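Local coordinates for protein PTS system, IIA component (Streptococcus pneumoniae serotype 4, PDB 5T3U) that probably carries phosphoryl groups in the cytoplasm as the IIA component of a sugar phosphotransferase system associated with fucose utilization, at residues A[26-39]-A[104-116]. Numbering follows the deposited sequence.
Sequences TAEMFVGETTNDRV and IPLLVELISSYDS
The ring of Y114 is sandwiched: the guanidinium of R38 lies over the centre of one face, and the carbonyl oxygen of I111 sits above the rim of the other. R38 CZ stands 4.0 Å from the Y114 ring centroid, with the two planes 30° apart, a stacked cation-pi pair. At the ring edge V39 CG2 approaches Y114 CE2 to 3.7 Å. The guanidinium edge is used as well. D115 OD1 lies near its plane and accepts from both R38 NH1 and NH2: the straighter bond, from NH1 (2.8 Å, 153°), uses the syn lone pair, while NH2 comes from above the carboxylate plane; R38 NH2 also makes a weak bond to Y114 O. Bends at chi2 and chi3 bring the guanidinium over the ring, where the stack, the salt bridge and a bond from R38 NH2 to R9 O probably restrict its rotation. At the far end of the tyrosine, one water joins OH to T35 N.

The rest illustrates apolar helix packing. The end of helix 19-31 (segment 26-31) and helix 104-112 cross at -48°, their segment axes 9.4 Å apart at closest approach, with A27 facing the other helix; its CB meets L107 CD2 at 3.7 Å and also touches V108 and I111. V31 divides its methyls: CG2 touches I111 CG2 at 3.6 Å, the two side chains meeting at about a right angle, while CG1 reaches V108 CG1 and S112 OG. T26 CG2 packs on I104 CD1.

Both helices belong to an alpha/beta fold built on a parallel sheet. I111 also rests on I11 of strand 7-16; T26, whose hydroxyl bonds to H16 O of the second subunit, and I104, which packs on F19 of that subunit, place this end of the contact at the dimer interface.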
# COMPACT_ATOMS: atom_id res chain seq x y z
N THR A 26 5.74 8.16 2.34
CA THR A 26 6.43 7.10 3.08
C THR A 26 7.65 6.59 2.31
O THR A 26 8.72 6.40 2.90
CB THR A 26 5.48 5.97 3.37
OG1 THR A 26 4.48 6.44 4.28
CG2 THR A 26 6.19 4.76 3.98
N ALA A 27 7.50 6.38 1.00
CA ALA A 27 8.63 5.90 0.20
C ALA A 27 9.81 6.88 0.25
O ALA A 27 10.96 6.45 0.26
CB ALA A 27 8.21 5.62 -1.30
N GLU A 28 9.50 8.18 0.32
CA GLU A 28 10.54 9.22 0.35
C GLU A 28 11.30 9.22 1.67
O GLU A 28 12.46 9.69 1.73
CB GLU A 28 9.95 10.60 0.04
CG GLU A 28 9.49 10.70 -1.44
CD GLU A 28 8.72 11.96 -1.75
OE1 GLU A 28 7.86 12.38 -0.94
OE2 GLU A 28 8.95 12.53 -2.83
N MET A 29 10.69 8.65 2.71
CA MET A 29 11.38 8.50 4.00
C MET A 29 12.51 7.50 3.85
O MET A 29 13.48 7.55 4.60
CB MET A 29 10.42 8.08 5.10
CG MET A 29 9.48 9.20 5.52
SD MET A 29 8.30 8.71 6.80
CE MET A 29 9.43 8.36 8.16
N PHE A 30 12.39 6.61 2.87
CA PHE A 30 13.44 5.63 2.61
C PHE A 30 14.41 6.03 1.51
O PHE A 30 15.60 5.80 1.65
CB PHE A 30 12.83 4.25 2.31
CG PHE A 30 12.02 3.71 3.47
CD1 PHE A 30 12.66 3.17 4.58
CD2 PHE A 30 10.64 3.76 3.44
CE1 PHE A 30 11.92 2.69 5.67
CE2 PHE A 30 9.90 3.28 4.51
CZ PHE A 30 10.53 2.76 5.63
N VAL A 31 13.92 6.63 0.43
CA VAL A 31 14.75 6.85 -0.76
C VAL A 31 15.05 8.33 -1.03
O VAL A 31 15.72 8.66 -2.00
CB VAL A 31 14.10 6.21 -2.02
CG1 VAL A 31 13.87 4.73 -1.78
CG2 VAL A 31 12.78 6.87 -2.35
N GLY A 32 14.56 9.22 -0.17
CA GLY A 32 14.75 10.67 -0.34
C GLY A 32 13.67 11.30 -1.21
O GLY A 32 12.93 10.60 -1.93
N GLU A 33 13.58 12.62 -1.14
CA GLU A 33 12.55 13.40 -1.81
C GLU A 33 12.63 13.21 -3.34
O GLU A 33 13.71 13.18 -3.90
CB GLU A 33 12.72 14.89 -1.44
CG GLU A 33 11.41 15.71 -1.50
CD GLU A 33 11.59 17.12 -2.08
OE1 GLU A 33 12.53 17.32 -2.90
OE2 GLU A 33 10.77 18.02 -1.77
N THR A 34 11.49 13.04 -4.01
CA THR A 34 11.50 12.91 -5.47
C THR A 34 11.02 14.23 -6.09
O THR A 34 10.48 15.09 -5.40
CB THR A 34 10.60 11.75 -5.99
OG1 THR A 34 9.26 11.93 -5.51
CG2 THR A 34 11.10 10.39 -5.53
N THR A 35 11.19 14.38 -7.41
CA THR A 35 10.64 15.53 -8.13
C THR A 35 9.60 15.11 -9.20
O THR A 35 9.56 13.96 -9.65
CB THR A 35 11.74 16.37 -8.81
OG1 THR A 35 12.42 15.54 -9.76
CG2 THR A 35 12.78 16.90 -7.77
N ASN A 36 8.82 16.10 -9.59
CA ASN A 36 7.68 16.02 -10.50
C ASN A 36 7.97 15.52 -11.93
O ASN A 36 7.08 15.02 -12.60
CB ASN A 36 7.12 17.45 -10.63
CG ASN A 36 5.65 17.48 -10.70
OD1 ASN A 36 4.97 16.60 -10.14
ND2 ASN A 36 5.10 18.51 -11.36
N ASP A 37 9.18 15.69 -12.41
CA ASP A 37 9.54 15.16 -13.71
C ASP A 37 9.86 13.66 -13.65
O ASP A 37 10.12 13.06 -14.69
CB ASP A 37 10.74 15.92 -14.31
CG ASP A 37 11.95 15.89 -13.40
OD1 ASP A 37 11.76 15.77 -12.17
OD2 ASP A 37 13.09 15.99 -13.90
N ARG A 38 9.89 13.06 -12.45
CA ARG A 38 10.18 11.61 -12.32
C ARG A 38 9.05 10.82 -11.66
O ARG A 38 8.82 9.67 -12.00
CB ARG A 38 11.46 11.34 -11.51
CG ARG A 38 12.68 12.07 -11.96
CD ARG A 38 13.06 11.76 -13.41
NE ARG A 38 13.20 10.32 -13.71
CZ ARG A 38 14.29 9.59 -13.50
NH1 ARG A 38 15.37 10.13 -12.93
NH2 ARG A 38 14.31 8.30 -13.84
N VAL A 39 8.38 11.42 -10.69
CA VAL A 39 7.36 10.74 -9.90
C VAL A 39 6.21 11.66 -9.60
O VAL A 39 6.40 12.83 -9.23
CB VAL A 39 7.92 10.19 -8.53
CG1 VAL A 39 6.82 9.41 -7.77
CG2 VAL A 39 9.14 9.30 -8.77
N ILE A 104 4.41 -0.78 -0.37
CA ILE A 104 5.57 0.10 -0.19
C ILE A 104 6.83 -0.54 -0.80
O ILE A 104 7.56 0.12 -1.51
CB ILE A 104 5.72 0.55 1.29
CG1 ILE A 104 4.80 1.74 1.54
CG2 ILE A 104 7.20 0.88 1.70
CD1 ILE A 104 5.20 3.03 0.82
N PRO A 105 7.05 -1.85 -0.59
CA PRO A 105 8.26 -2.46 -1.20
C PRO A 105 8.38 -2.29 -2.73
O PRO A 105 9.49 -2.02 -3.22
CB PRO A 105 8.11 -3.93 -0.85
CG PRO A 105 7.41 -3.90 0.51
CD PRO A 105 6.38 -2.81 0.32
N LEU A 106 7.28 -2.46 -3.48
CA LEU A 106 7.28 -2.17 -4.92
C LEU A 106 7.65 -0.71 -5.22
O LEU A 106 8.56 -0.44 -6.03
CB LEU A 106 5.91 -2.48 -5.55
CG LEU A 106 5.82 -2.37 -7.11
CD1 LEU A 106 6.86 -3.18 -7.86
CD2 LEU A 106 4.43 -2.79 -7.56
N LEU A 107 6.97 0.24 -4.56
CA LEU A 107 7.20 1.66 -4.83
C LEU A 107 8.65 2.04 -4.53
O LEU A 107 9.32 2.62 -5.38
CB LEU A 107 6.19 2.57 -4.08
CG LEU A 107 6.38 4.09 -4.35
CD1 LEU A 107 6.42 4.45 -5.87
CD2 LEU A 107 5.32 4.94 -3.59
N VAL A 108 9.14 1.68 -3.35
CA VAL A 108 10.54 1.90 -2.99
C VAL A 108 11.53 1.35 -4.01
O VAL A 108 12.47 2.05 -4.39
CB VAL A 108 10.87 1.31 -1.58
CG1 VAL A 108 12.40 1.32 -1.34
CG2 VAL A 108 10.15 2.12 -0.52
N GLU A 109 11.34 0.10 -4.42
CA GLU A 109 12.26 -0.52 -5.37
C GLU A 109 12.24 0.17 -6.74
O GLU A 109 13.28 0.34 -7.37
CB GLU A 109 11.89 -2.00 -5.56
CG GLU A 109 12.67 -2.71 -6.68
CD GLU A 109 14.20 -2.58 -6.54
OE1 GLU A 109 14.72 -2.53 -5.40
OE2 GLU A 109 14.88 -2.51 -7.59
N LEU A 110 11.04 0.51 -7.22
CA LEU A 110 10.92 1.21 -8.51
C LEU A 110 11.56 2.59 -8.43
O LEU A 110 12.25 3.01 -9.39
CB LEU A 110 9.46 1.29 -8.95
CG LEU A 110 8.90 -0.06 -9.44
CD1 LEU A 110 7.39 -0.01 -9.75
CD2 LEU A 110 9.72 -0.61 -10.64
N ILE A 111 11.41 3.30 -7.31
CA ILE A 111 12.11 4.61 -7.22
C ILE A 111 13.64 4.42 -7.21
O ILE A 111 14.37 5.08 -7.97
CB ILE A 111 11.64 5.48 -6.05
CG1 ILE A 111 10.18 5.89 -6.23
CG2 ILE A 111 12.50 6.78 -5.96
CD1 ILE A 111 9.53 6.52 -4.94
N SER A 112 14.12 3.48 -6.40
CA SER A 112 15.57 3.23 -6.26
C SER A 112 16.25 2.84 -7.56
O SER A 112 17.46 3.06 -7.71
CB SER A 112 15.84 2.14 -5.21
OG SER A 112 15.23 2.53 -4.00
N SER A 113 15.49 2.24 -8.47
CA SER A 113 16.04 1.69 -9.71
C SER A 113 15.63 2.48 -10.97
O SER A 113 15.88 2.03 -12.10
CB SER A 113 15.66 0.21 -9.83
OG SER A 113 14.25 0.05 -9.99
N TYR A 114 15.05 3.67 -10.79
CA TYR A 114 14.51 4.37 -11.96
C TYR A 114 15.55 5.02 -12.91
O TYR A 114 15.18 5.56 -13.96
CB TYR A 114 13.35 5.30 -11.61
CG TYR A 114 13.60 6.53 -10.75
CD1 TYR A 114 14.88 7.03 -10.49
CD2 TYR A 114 12.51 7.23 -10.22
CE1 TYR A 114 15.06 8.19 -9.71
CE2 TYR A 114 12.67 8.34 -9.45
CZ TYR A 114 13.94 8.83 -9.20
OH TYR A 114 14.06 9.96 -8.43
N ASP A 115 16.83 4.94 -12.55
CA ASP A 115 17.89 5.40 -13.44
C ASP A 115 18.69 4.22 -13.96
O ASP A 115 19.74 4.38 -14.59
CB ASP A 115 18.82 6.40 -12.74
CG ASP A 115 18.11 7.67 -12.36
OD1 ASP A 115 17.35 8.19 -13.20
OD2 ASP A 115 18.31 8.15 -11.23
N SER A 116 18.16 3.03 -13.72
CA SER A 116 18.85 1.81 -14.04
C SER A 116 18.03 0.94 -15.00
O SER A 116 16.82 1.14 -15.16
CB SER A 116 19.18 1.07 -12.74
OG SER A 116 19.62 -0.25 -13.02
O HOH W 1 12.91 12.44 -8.33